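Local coordinates for protein 7beta-hydroxysteroid dehydrogenase (Collinsella aerofaciens, PDB 5FYD) that catalyses the NADPH-dependent reduction of the 7-oxo group of 7-oxolithocholate, yielding the bile acid ursodeoxycholate, and works as a homodimer, at residues 7-12 / 82-87; 32-37 / 56-61; 89-94 / 139-144; 180-185 / 223-228. One frame throughout, in Å; residues are numbered along the deposited sequence. Where two conformers were deposited one is given.

Contact 1: 7-12 / 82-87; sequences YGEWGL and GLDMGF
W10 lays its indole against L83 and D84. CB sits 3.5 Å from D84 O and also touches M85 SD; CG, anti to the carbonyl carbon (chi1 -70°), and CD2 meet L83 CD1, while CD1 has L83 CB beside it and D84 O at the ring edge, in plane. Farther out, NE1 and CE2 meet the other methyl, L83 CD2, which lies over one face, 3.9 Å from the five-membered ring centroid: a CH-pi contact offset toward the rim. An alanine here would probably open a gap beside both L83 methyls and beside V36, which the ring also touches. Beside the indole, the main chains pair as parallel strands. W10 N donates to D84 O at 2.9 Å, and W10 O takes a straight bond from G86 N at 2.7 Å plus a weak one from F87 N. Two successive N-H groups turned to one carbonyl mark the beta bulge that shifts the register before L12 N bonds F87 O at 2.9 Å. D84 has CG anti to its backbone N (chi1 -178°), and its OD2 receives E9 N at 3.0 Å through the anti lone pair; OD1 forms a salt bridge with R135. G8 and G86 bring the main chains close together, G8 N lying 3.7 Å from G86 CA. Strands 10-14 and 85-90 are central neighbours of the Rossmann sheet. An aspartate shared between a main-chain N-H and an arginine would be expected to stay charged, fixing the loop where strand 10-14 begins.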
loop_
_atom_site.group_PDB
_atom_site.type_symbol
_atom_site.label_atom_id
_atom_site.label_comp_id
_atom_site.label_asym_id
_atom_site.label_seq_id
_atom_site.Cartn_x
_atom_site.Cartn_y
_atom_site.Cartn_z
ATOM N N TYR A 7 -34.833 6.717 5.994
ATOM C CA TYR A 7 -34.442 6.900 4.580
ATOM C C TYR A 7 -34.972 5.887 3.569
ATOM O O TYR A 7 -35.381 6.268 2.465
ATOM C CB TYR A 7 -32.919 6.967 4.493
ATOM C CG TYR A 7 -32.322 8.182 5.149
ATOM C CD1 TYR A 7 -32.639 9.472 4.710
ATOM C CD2 TYR A 7 -31.411 8.050 6.187
ATOM C CE1 TYR A 7 -32.084 10.591 5.313
ATOM C CE2 TYR A 7 -30.831 9.162 6.779
ATOM C CZ TYR A 7 -31.161 10.427 6.330
ATOM O OH TYR A 7 -30.574 11.512 6.945
ATOM N N GLY A 8 -34.968 4.608 3.916
ATOM C CA GLY A 8 -35.526 3.583 3.010
ATOM C C GLY A 8 -34.958 2.208 3.236
ATOM O O GLY A 8 -34.105 2.031 4.064
ATOM N N GLU A 9 -35.441 1.226 2.487
ATOM C CA GLU A 9 -35.127 -0.182 2.782
ATOM C C GLU A 9 -33.707 -0.620 2.496
ATOM O O GLU A 9 -33.162 -1.433 3.247
ATOM C CB GLU A 9 -36.060 -1.144 2.022
ATOM C CG GLU A 9 -37.446 -1.271 2.588
ATOM C CD GLU A 9 -37.436 -1.880 3.972
ATOM O OE1 GLU A 9 -37.014 -3.052 4.179
ATOM O OE2 GLU A 9 -37.832 -1.142 4.856
ATOM N N TRP A 10 -33.138 -0.142 1.388
ATOM C CA TRP A 10 -31.839 -0.588 0.941
ATOM C C TRP A 10 -30.841 0.562 0.847
ATOM O O TRP A 10 -31.187 1.657 0.408
ATOM C CB TRP A 10 -31.946 -1.264 -0.423
ATOM C CG TRP A 10 -32.646 -2.586 -0.388
ATOM C CD1 TRP A 10 -33.988 -2.808 -0.404
ATOM C CD2 TRP A 10 -32.022 -3.863 -0.361
ATOM N NE1 TRP A 10 -34.245 -4.162 -0.375
ATOM C CE2 TRP A 10 -33.057 -4.834 -0.335
ATOM C CE3 TRP A 10 -30.685 -4.290 -0.331
ATOM C CZ2 TRP A 10 -32.797 -6.196 -0.334
ATOM C CZ3 TRP A 10 -30.417 -5.636 -0.300
ATOM C CH2 TRP A 10 -31.474 -6.590 -0.296
ATOM N N GLY A 11 -29.606 0.284 1.246
ATOM C CA GLY A 11 -28.482 1.200 1.042
ATOM C C GLY A 11 -27.468 0.571 0.111
ATOM O O GLY A 11 -27.276 -0.643 0.113
ATOM N N LEU A 12 -26.823 1.411 -0.687
ATOM C CA LEU A 12 -25.935 0.993 -1.753
ATOM C C LEU A 12 -24.564 1.514 -1.432
ATOM O O LEU A 12 -24.354 2.742 -1.372
ATOM C CB LEU A 12 -26.433 1.585 -3.065
ATOM C CG LEU A 12 -25.596 1.433 -4.317
ATOM C CD1 LEU A 12 -25.328 -0.022 -4.643
ATOM C CD2 LEU A 12 -26.284 2.107 -5.471
ATOM N N GLY A 82 -36.271 -1.871 -8.717
ATOM C CA GLY A 82 -37.351 -2.435 -7.908
ATOM C C GLY A 82 -37.140 -2.448 -6.399
ATOM O O GLY A 82 -38.104 -2.706 -5.645
ATOM N N LEU A 83 -35.914 -2.183 -5.942
ATOM C CA LEU A 83 -35.633 -2.016 -4.515
ATOM C C LEU A 83 -36.064 -0.635 -4.036
ATOM O O LEU A 83 -35.936 0.353 -4.755
ATOM C CB LEU A 83 -34.146 -2.202 -4.208
ATOM C CG LEU A 83 -33.463 -3.503 -4.608
ATOM C CD1 LEU A 83 -31.996 -3.453 -4.247
ATOM C CD2 LEU A 83 -34.113 -4.739 -3.997
ATOM N N ASP A 84 -36.583 -0.569 -2.811
ATOM C CA ASP A 84 -36.805 0.716 -2.175
ATOM C C ASP A 84 -35.450 1.213 -1.668
ATOM O O ASP A 84 -34.869 0.612 -0.756
ATOM C CB ASP A 84 -37.796 0.660 -1.024
ATOM C CG ASP A 84 -38.027 2.029 -0.440
ATOM O OD1 ASP A 84 -38.751 2.810 -1.083
ATOM O OD2 ASP A 84 -37.451 2.355 0.621
ATOM N N MET A 85 -34.942 2.274 -2.299
ATOM C CA MET A 85 -33.583 2.777 -2.026
ATOM C C MET A 85 -33.644 3.919 -1.017
ATOM O O MET A 85 -34.451 4.859 -1.154
ATOM C CB MET A 85 -32.910 3.265 -3.312
ATOM C CG MET A 85 -32.749 2.189 -4.387
ATOM S SD MET A 85 -31.797 0.773 -3.839
ATOM C CE MET A 85 -30.228 1.497 -3.343
ATOM N N GLY A 86 -32.799 3.831 0.003
ATOM C CA GLY A 86 -32.681 4.910 1.001
ATOM C C GLY A 86 -31.328 5.601 1.093
ATOM O O GLY A 86 -31.246 6.729 1.596
ATOM N N PHE A 87 -30.269 4.943 0.620
ATOM C CA PHE A 87 -28.916 5.431 0.867
ATOM C C PHE A 87 -27.981 5.059 -0.257
ATOM O O PHE A 87 -28.095 3.976 -0.816
ATOM C CB PHE A 87 -28.365 4.845 2.172
ATOM C CG PHE A 87 -26.999 5.323 2.522
ATOM C CD1 PHE A 87 -26.824 6.569 3.120
ATOM C CD2 PHE A 87 -25.884 4.535 2.290
ATOM C CE1 PHE A 87 -25.557 7.030 3.446
ATOM C CE2 PHE A 87 -24.618 4.984 2.629
ATOM C CZ PHE A 87 -24.450 6.231 3.215
#

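Contact 2: 32-37 / 56-61; sequences GMNVVM and YGVETK
N34 and E59 both turn CG anti to the carbonyl carbon (chi1 -58° and -65°), starting each side chain alongside its own backbone N. The amide of N34 meets the extended chain of E59: OD1 receives E59 N at 2.8 Å, the donor tilted from the amide plane, and also touches E59 CB and CG. The amide and carboxylate planes stand 81° apart. N34 ND2 and E59 OE1, though near, are poorly angled for a direct bond; a water joins them instead, accepting from ND2 at 2.8 Å and donating to OE1 at 3.1 Å. Past this side-chain clasp the main chains run parallel: V35 N bonds E59 O at 2.9 Å, K61 N bonds V35 O, and M37 N bonds K61 O almost in line with the carbonyl. This is a beta-alpha-beta unit of the Rossmann fold, with helix 42-56 carrying the chain from strand 34-39 to strand 60-64, the outermost strand on this flank of the chain's sheet. R40 and R41, which bind NADP(+), follow directly on strand 34-39. On the helix side V58 points inward, its CG1 3.4 Å from M33 O, a carbonyl buried here with no polar partner in the model. V58 CG2 meets V35 CG2 at 4.2 Å, and I52 of the helix packs on V58 as well. T60 CG2 touches M37 CE at the same distance, 4.2 Å, while T60 OG1 takes a hydrogen bond from R53. On the neighbouring strand 10-14, W10 lies against N34 CB and V36.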
loop_
_atom_site.group_PDB
_atom_site.type_symbol
_atom_site.label_atom_id
_atom_site.label_comp_id
_atom_site.label_asym_id
_atom_site.label_seq_id
_atom_site.Cartn_x
_atom_site.Cartn_y
_atom_site.Cartn_z
ATOM N N GLY A 32 -30.276 -0.896 10.415
ATOM C CA GLY A 32 -31.414 -1.643 9.916
ATOM C C GLY A 32 -31.592 -1.738 8.412
ATOM O O GLY A 32 -32.563 -2.343 7.962
ATOM N N MET A 33 -30.690 -1.156 7.629
ATOM C CA MET A 33 -30.843 -1.198 6.172
ATOM C C MET A 33 -30.294 -2.485 5.598
ATOM O O MET A 33 -29.278 -3.010 6.058
ATOM C CB MET A 33 -30.113 -0.053 5.468
ATOM C CG MET A 33 -30.637 1.320 5.806
ATOM S SD MET A 33 -29.817 2.549 4.734
ATOM C CE MET A 33 -31.201 3.124 3.812
ATOM N N ASN A 34 -30.991 -2.978 4.583
ATOM C CA ASN A 34 -30.476 -4.065 3.757
ATOM C C ASN A 34 -29.381 -3.460 2.885
ATOM O O ASN A 34 -29.431 -2.273 2.607
ATOM C CB ASN A 34 -31.591 -4.661 2.914
ATOM C CG ASN A 34 -32.736 -5.187 3.759
ATOM O OD1 ASN A 34 -32.527 -5.941 4.726
ATOM N ND2 ASN A 34 -33.948 -4.799 3.408
ATOM N N VAL A 35 -28.405 -4.263 2.476
ATOM C CA VAL A 35 -27.169 -3.708 1.914
ATOM C C VAL A 35 -26.918 -4.258 0.515
ATOM O O VAL A 35 -26.822 -5.462 0.341
ATOM C CB VAL A 35 -25.977 -4.030 2.810
ATOM C CG1 VAL A 35 -24.715 -3.382 2.291
ATOM C CG2 VAL A 35 -26.238 -3.573 4.242
ATOM N N VAL A 36 -26.782 -3.354 -0.459
ATOM C CA VAL A 36 -26.276 -3.710 -1.776
ATOM C C VAL A 36 -24.816 -3.330 -1.732
ATOM O O VAL A 36 -24.499 -2.152 -1.546
ATOM C CB VAL A 36 -26.978 -2.940 -2.918
ATOM C CG1 VAL A 36 -26.509 -3.463 -4.256
ATOM C CG2 VAL A 36 -28.472 -3.056 -2.821
ATOM N N MET A 37 -23.939 -4.311 -1.891
ATOM C CA MET A 37 -22.500 -4.099 -1.805
ATOM C C MET A 37 -21.868 -4.381 -3.158
ATOM O O MET A 37 -22.132 -5.433 -3.774
ATOM C CB MET A 37 -21.864 -4.963 -0.703
ATOM C CG MET A 37 -22.069 -6.452 -0.801
ATOM S SD MET A 37 -21.391 -7.224 0.693
ATOM C CE MET A 37 -22.636 -6.717 1.846
ATOM N N TYR A 56 -25.973 -8.888 11.540
ATOM C CA TYR A 56 -27.014 -7.843 11.587
ATOM C C TYR A 56 -28.422 -8.280 11.231
ATOM O O TYR A 56 -29.369 -7.567 11.536
ATOM C CB TYR A 56 -26.628 -6.643 10.734
ATOM C CG TYR A 56 -25.328 -6.012 11.189
ATOM C CD1 TYR A 56 -25.283 -5.223 12.326
ATOM C CD2 TYR A 56 -24.145 -6.233 10.499
ATOM C CE1 TYR A 56 -24.099 -4.656 12.754
ATOM C CE2 TYR A 56 -22.965 -5.663 10.927
ATOM C CZ TYR A 56 -22.956 -4.876 12.056
ATOM O OH TYR A 56 -21.769 -4.313 12.482
ATOM N N GLY A 57 -28.574 -9.442 10.600
ATOM C CA GLY A 57 -29.902 -9.935 10.248
ATOM C C GLY A 57 -30.585 -9.105 9.177
ATOM O O GLY A 57 -31.814 -9.034 9.124
ATOM N N VAL A 58 -29.789 -8.472 8.324
ATOM C CA VAL A 58 -30.336 -7.740 7.180
ATOM C C VAL A 58 -30.143 -8.563 5.926
ATOM O O VAL A 58 -29.330 -9.503 5.897
ATOM C CB VAL A 58 -29.725 -6.323 7.029
ATOM C CG1 VAL A 58 -29.984 -5.519 8.303
ATOM C CG2 VAL A 58 -28.252 -6.352 6.680
ATOM N N GLU A 59 -30.868 -8.187 4.886
ATOM C CA GLU A 59 -30.684 -8.804 3.568
ATOM C C GLU A 59 -29.477 -8.181 2.886
ATOM O O GLU A 59 -29.144 -7.013 3.137
ATOM C CB GLU A 59 -31.906 -8.598 2.691
ATOM C CG GLU A 59 -33.166 -9.290 3.199
ATOM C CD GLU A 59 -34.363 -8.944 2.368
ATOM O OE1 GLU A 59 -35.008 -7.924 2.649
ATOM O OE2 GLU A 59 -34.613 -9.644 1.363
ATOM N N THR A 60 -28.844 -8.953 2.006
ATOM C CA THR A 60 -27.721 -8.458 1.233
ATOM C C THR A 60 -27.903 -8.770 -0.249
ATOM O O THR A 60 -28.658 -9.665 -0.616
ATOM C CB THR A 60 -26.373 -9.042 1.712
ATOM O OG1 THR A 60 -26.373 -10.473 1.556
ATOM C CG2 THR A 60 -26.090 -8.629 3.164
ATOM N N LYS A 61 -27.267 -7.966 -1.092
ATOM C CA LYS A 61 -27.148 -8.244 -2.511
ATOM C C LYS A 61 -25.740 -7.890 -2.919
ATOM O O LYS A 61 -25.271 -6.794 -2.618
ATOM C CB LYS A 61 -28.137 -7.382 -3.281
ATOM C CG LYS A 61 -28.354 -7.803 -4.723
ATOM C CD LYS A 61 -29.456 -6.969 -5.363
ATOM C CE LYS A 61 -30.848 -7.223 -4.788
ATOM N NZ LYS A 61 -31.543 -8.332 -5.505
HETATM O O HOH W 1 -36.140 -5.883 4.695
#

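Contact 3: 89-94 / 139-144; sequences SYVACL and INVSSM
S89 and Y90 run parallel to I139 and N140 with CA atoms 4.9 Å apart in each pair, V141 N bonds Y90 O at 3.1 Å, and the chains then part beyond V91 and V141. Side chains supply the other two bonds. S89 holds OG anti to its backbone N (chi1 177°), where it donates to I139 O at 2.8 Å; the approach is nearly end-on to the carbonyl. N140 turns its amide back toward the neighbouring strand, and OD1 accepts Y90 N at 3.2 Å in the plane of the amide while touching Y90 CB at 3.4 Å. Its other end is fixed too, ND2 being bonded to T167 of helix 154-173. An alanine here would probably leave Y90 N without its acceptor and T167 without the amide that ties it to the sheet. On the far side V91 CG2 meets V141 CG2 at 4.3 Å, and V20 and F24 of helix 19-30 extend this apolar patch. V141 O accepts K160 NZ. The splayed strand ends belong to the active-site end of a short-chain dehydrogenase: strand 136-143 finishes at S143, the inferred transition-state stabiliser, which packs on Y156, the inferred proton acceptor, and on K160, while V91 and Y90 border the NADP(+)-binding E18 and F67.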
loop_
_atom_site.group_PDB
_atom_site.type_symbol
_atom_site.label_atom_id
_atom_site.label_comp_id
_atom_site.label_asym_id
_atom_site.label_seq_id
_atom_site.Cartn_x
_atom_site.Cartn_y
_atom_site.Cartn_z
ATOM N N SER A 89 -23.578 5.521 -1.006
ATOM C CA SER A 89 -22.243 6.083 -0.759
ATOM C C SER A 89 -21.308 5.675 -1.883
ATOM O O SER A 89 -21.175 4.480 -2.149
ATOM C CB SER A 89 -21.641 5.620 0.568
ATOM O OG SER A 89 -20.343 6.129 0.737
ATOM N N TYR A 90 -20.644 6.658 -2.497
ATOM C CA TYR A 90 -19.575 6.383 -3.439
ATOM C C TYR A 90 -18.236 6.433 -2.713
ATOM O O TYR A 90 -17.813 7.505 -2.265
ATOM C CB TYR A 90 -19.594 7.340 -4.620
ATOM C CG TYR A 90 -18.852 6.767 -5.798
ATOM C CD1 TYR A 90 -19.498 5.892 -6.652
ATOM C CD2 TYR A 90 -17.530 7.055 -6.041
ATOM C CE1 TYR A 90 -18.873 5.332 -7.733
ATOM C CE2 TYR A 90 -16.875 6.498 -7.127
ATOM C CZ TYR A 90 -17.555 5.621 -7.979
ATOM O OH TYR A 90 -16.942 5.026 -9.086
ATOM N N VAL A 91 -17.621 5.256 -2.573
ATOM C CA VAL A 91 -16.390 5.067 -1.823
ATOM C C VAL A 91 -15.196 4.715 -2.703
ATOM O O VAL A 91 -14.066 4.993 -2.333
ATOM C CB VAL A 91 -16.540 3.912 -0.788
ATOM C CG1 VAL A 91 -15.297 3.823 0.104
ATOM C CG2 VAL A 91 -17.788 4.092 0.035
ATOM N N ALA A 92 -15.426 4.119 -3.861
ATOM C CA ALA A 92 -14.328 3.611 -4.670
ATOM C C ALA A 92 -13.436 4.731 -5.147
ATOM O O ALA A 92 -13.913 5.835 -5.408
ATOM C CB ALA A 92 -14.862 2.881 -5.870
ATOM N N CYS A 93 -12.147 4.444 -5.273
ATOM C CA CYS A 93 -11.213 5.404 -5.827
ATOM C C CYS A 93 -10.041 4.678 -6.447
ATOM O O CYS A 93 -9.630 3.609 -5.975
ATOM C CB CYS A 93 -10.718 6.368 -4.748
ATOM S SG CYS A 93 -9.486 5.633 -3.661
ATOM N N LEU A 94 -9.492 5.283 -7.494
ATOM C CA LEU A 94 -8.353 4.731 -8.205
ATOM C C LEU A 94 -7.341 5.837 -8.378
ATOM O O LEU A 94 -7.660 6.917 -8.871
ATOM C CB LEU A 94 -8.763 4.145 -9.559
ATOM C CG LEU A 94 -7.650 3.492 -10.382
ATOM C CD1 LEU A 94 -6.985 2.340 -9.649
ATOM C CD2 LEU A 94 -8.170 3.044 -11.739
ATOM N N ILE A 139 -23.857 9.902 1.129
ATOM C CA ILE A 139 -22.575 10.363 1.695
ATOM C C ILE A 139 -21.501 9.922 0.747
ATOM O O ILE A 139 -21.266 8.739 0.607
ATOM C CB ILE A 139 -22.292 9.781 3.099
ATOM C CG1 ILE A 139 -23.378 10.221 4.089
ATOM C CG2 ILE A 139 -20.890 10.201 3.582
ATOM C CD1 ILE A 139 -23.277 9.528 5.440
ATOM N N ASN A 140 -20.863 10.866 0.076
ATOM C CA ASN A 140 -19.766 10.534 -0.804
ATOM C C ASN A 140 -18.446 10.827 -0.117
ATOM O O ASN A 140 -18.348 11.704 0.733
ATOM C CB ASN A 140 -19.860 11.286 -2.122
ATOM C CG ASN A 140 -21.050 10.875 -2.929
ATOM O OD1 ASN A 140 -21.436 9.703 -2.947
ATOM N ND2 ASN A 140 -21.657 11.840 -3.616
ATOM N N VAL A 141 -17.426 10.070 -0.494
ATOM C CA VAL A 141 -16.121 10.140 0.146
ATOM C C VAL A 141 -15.124 10.870 -0.742
ATOM O O VAL A 141 -14.904 10.494 -1.898
ATOM C CB VAL A 141 -15.640 8.724 0.476
ATOM C CG1 VAL A 141 -14.259 8.751 1.124
ATOM C CG2 VAL A 141 -16.661 8.049 1.370
ATOM N N SER A 142 -14.552 11.942 -0.212
ATOM C CA SER A 142 -13.418 12.610 -0.839
ATOM C C SER A 142 -12.128 12.415 -0.036
ATOM O O SER A 142 -12.067 11.625 0.933
ATOM C CB SER A 142 -13.752 14.086 -1.064
ATOM O OG SER A 142 -12.798 14.699 -1.916
ATOM N N SER A 143 -11.092 13.147 -0.441
ATOM C CA SER A 143 -9.770 13.027 0.141
ATOM C C SER A 143 -9.173 14.396 0.280
ATOM O O SER A 143 -9.446 15.291 -0.544
ATOM C CB SER A 143 -8.900 12.208 -0.789
ATOM O OG SER A 143 -7.579 12.151 -0.293
ATOM N N MET A 144 -8.356 14.574 1.314
ATOM C CA MET A 144 -7.597 15.792 1.495
ATOM C C MET A 144 -6.731 16.165 0.276
ATOM O O MET A 144 -6.494 17.348 0.068
ATOM C CB MET A 144 -6.763 15.713 2.790
ATOM C CG MET A 144 -7.644 16.005 4.003
ATOM S SD MET A 144 -6.818 15.637 5.541
ATOM C CE MET A 144 -5.602 16.950 5.564
#

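Contact 4: 180-185 / 223-228; sequences DVEVIT and EKLGKE
D180 offers one face of its carboxylate to the backbone of G226, whose CA stands above CG at 3.7 Å; OD2 bonds Y7 OH. The carboxylate of E182 meets L225 through OE1 alone, with L225 N 3.1 Å away and tilted out of the group's plane; the angle is too poor for a hydrogen bond. CG of E182, anti to its backbone N (chi1 -174°), lies 3.6 Å from E228 O, and the chain is extended beyond it. Between the two acids, L225 CD1 lies 3.6 Å from D180 O, and L225 itself packs on A137 of the next strand. The turn 225-228 carries the chain from helix 214-224 to strand 230-232, the strand that flanks 179-186 at the end of the chain's Rossmann sheet. G226 has a positive phi that favours glycine, and K224 O gathers both K227 N and E228 N to close the bend. A water stitches turn to strand: it donates to V181 O at 2.8 Å and to E228 O at 2.7 Å, and accepts G226 N at 2.8 Å. K224 NZ forms a salt bridge with E220.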
loop_
_atom_site.group_PDB
_atom_site.type_symbol
_atom_site.label_atom_id
_atom_site.label_comp_id
_atom_site.label_asym_id
_atom_site.label_seq_id
_atom_site.Cartn_x
_atom_site.Cartn_y
_atom_site.Cartn_z
ATOM N N ASP A 180 -30.939 14.008 2.201
ATOM C CA ASP A 180 -29.781 14.530 2.949
ATOM C C ASP A 180 -28.493 14.089 2.257
ATOM O O ASP A 180 -28.259 12.906 2.090
ATOM C CB ASP A 180 -29.772 14.025 4.385
ATOM C CG ASP A 180 -30.934 14.557 5.212
ATOM O OD1 ASP A 180 -31.402 15.688 4.951
ATOM O OD2 ASP A 180 -31.392 13.822 6.118
ATOM N N VAL A 181 -27.663 15.049 1.861
ATOM C CA VAL A 181 -26.443 14.765 1.142
ATOM C C VAL A 181 -25.281 15.394 1.876
ATOM O O VAL A 181 -25.394 16.496 2.391
ATOM C CB VAL A 181 -26.535 15.249 -0.327
ATOM C CG1 VAL A 181 -25.201 15.121 -1.082
ATOM C CG2 VAL A 181 -27.614 14.473 -1.041
ATOM N N GLU A 182 -24.178 14.673 1.937
ATOM C CA GLU A 182 -22.956 15.108 2.606
ATOM C C GLU A 182 -21.756 14.568 1.857
ATOM O O GLU A 182 -21.815 13.479 1.293
ATOM C CB GLU A 182 -22.934 14.595 4.038
ATOM C CG GLU A 182 -21.780 15.083 4.914
ATOM C CD GLU A 182 -21.628 14.225 6.158
ATOM O OE1 GLU A 182 -22.663 13.795 6.733
ATOM O OE2 GLU A 182 -20.475 13.935 6.522
ATOM N N VAL A 183 -20.692 15.343 1.832
ATOM C CA VAL A 183 -19.373 14.807 1.491
ATOM C C VAL A 183 -18.490 14.791 2.722
ATOM O O VAL A 183 -18.415 15.775 3.464
ATOM C CB VAL A 183 -18.703 15.529 0.306
ATOM C CG1 VAL A 183 -18.692 17.050 0.441
ATOM C CG2 VAL A 183 -17.284 14.988 0.056
ATOM N N ILE A 184 -17.819 13.662 2.931
ATOM C CA ILE A 184 -16.847 13.525 4.009
ATOM C C ILE A 184 -15.481 13.376 3.350
ATOM O O ILE A 184 -15.282 12.482 2.529
ATOM C CB ILE A 184 -17.161 12.368 4.974
ATOM C CG1 ILE A 184 -16.129 12.350 6.120
ATOM C CG2 ILE A 184 -17.209 10.995 4.299
ATOM C CD1 ILE A 184 -16.671 12.767 7.447
ATOM N N THR A 185 -14.549 14.234 3.745
ATOM C CA THR A 185 -13.212 14.280 3.181
ATOM C C THR A 185 -12.226 13.625 4.157
ATOM O O THR A 185 -12.091 14.068 5.305
ATOM C CB THR A 185 -12.821 15.735 2.875
ATOM O OG1 THR A 185 -13.675 16.241 1.828
ATOM C CG2 THR A 185 -11.394 15.823 2.445
ATOM N N GLU A 223 -23.108 11.191 12.021
ATOM C CA GLU A 223 -23.445 12.198 13.043
ATOM C C GLU A 223 -23.815 13.536 12.406
ATOM O O GLU A 223 -24.725 14.198 12.870
ATOM C CB GLU A 223 -22.309 12.352 14.061
ATOM C CG GLU A 223 -22.336 11.214 15.084
ATOM C CD GLU A 223 -21.190 11.232 16.093
ATOM O OE1 GLU A 223 -20.489 12.274 16.204
ATOM O OE2 GLU A 223 -20.992 10.186 16.769
ATOM N N LYS A 224 -23.157 13.886 11.302
ATOM C CA LYS A 224 -23.354 15.185 10.644
ATOM C C LYS A 224 -24.301 15.176 9.435
ATOM O O LYS A 224 -24.628 16.234 8.893
ATOM C CB LYS A 224 -21.984 15.768 10.300
ATOM C CG LYS A 224 -21.234 16.105 11.591
ATOM C CD LYS A 224 -19.821 16.582 11.352
ATOM C CE LYS A 224 -19.207 17.000 12.677
ATOM N NZ LYS A 224 -17.755 17.216 12.552
ATOM N N LEU A 225 -24.776 13.992 9.046
ATOM C CA LEU A 225 -25.667 13.845 7.908
ATOM C C LEU A 225 -26.962 14.613 8.152
ATOM O O LEU A 225 -27.602 14.422 9.179
ATOM C CB LEU A 225 -25.997 12.366 7.668
ATOM C CG LEU A 225 -26.912 12.064 6.504
ATOM C CD1 LEU A 225 -26.372 12.546 5.159
ATOM C CD2 LEU A 225 -27.232 10.576 6.500
ATOM N N GLY A 226 -27.319 15.486 7.211
ATOM C CA GLY A 226 -28.477 16.360 7.360
ATOM C C GLY A 226 -28.233 17.598 8.201
ATOM O O GLY A 226 -29.152 18.379 8.370
ATOM N N LYS A 227 -27.015 17.787 8.719
ATOM C CA LYS A 227 -26.641 18.971 9.489
ATOM C C LYS A 227 -25.539 19.773 8.804
ATOM O O LYS A 227 -25.612 20.998 8.733
ATOM C CB LYS A 227 -26.128 18.563 10.859
ATOM C CG LYS A 227 -27.114 17.783 11.721
ATOM C CD LYS A 227 -26.430 17.404 13.029
ATOM C CE LYS A 227 -27.373 16.792 14.045
ATOM N NZ LYS A 227 -27.922 15.497 13.574
ATOM N N GLU A 228 -24.495 19.088 8.342
ATOM C CA GLU A 228 -23.368 19.749 7.682
ATOM C C GLU A 228 -23.248 19.209 6.277
ATOM O O GLU A 228 -23.538 18.041 6.050
ATOM C CB GLU A 228 -22.076 19.525 8.465
ATOM C CG GLU A 228 -22.185 20.061 9.883
ATOM C CD GLU A 228 -20.888 20.039 10.642
ATOM O OE1 GLU A 228 -19.823 20.194 10.031
ATOM O OE2 GLU A 228 -20.948 19.872 11.883
HETATM O O HOH W 2 -25.688 16.593 5.224
#

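Overall arrangement
All four contacts belong to one parallel Rossmann sheet, read from edge to edge. Contact 2 holds one outer strand, contact 1 the neighbours next inward, contact 3 the centre of the chain, and contact 4 the turn before the opposite outer strand. Contacts 1 and 3 are buried and share strand 85-90, L12 O meeting S89 N between them; contacts 2 and 4 are partly exposed, and in each a water bridges the segments. Main-chain pairing dominates contacts 1 and 2, side-chain oxygens take over part of it in contact 3, and contact 4 lacks direct hydrogen bonds. G11 pairs with N34 and V36, I184 with N140 and S142, while Y7 and D180 tie contact 1 to contact 4.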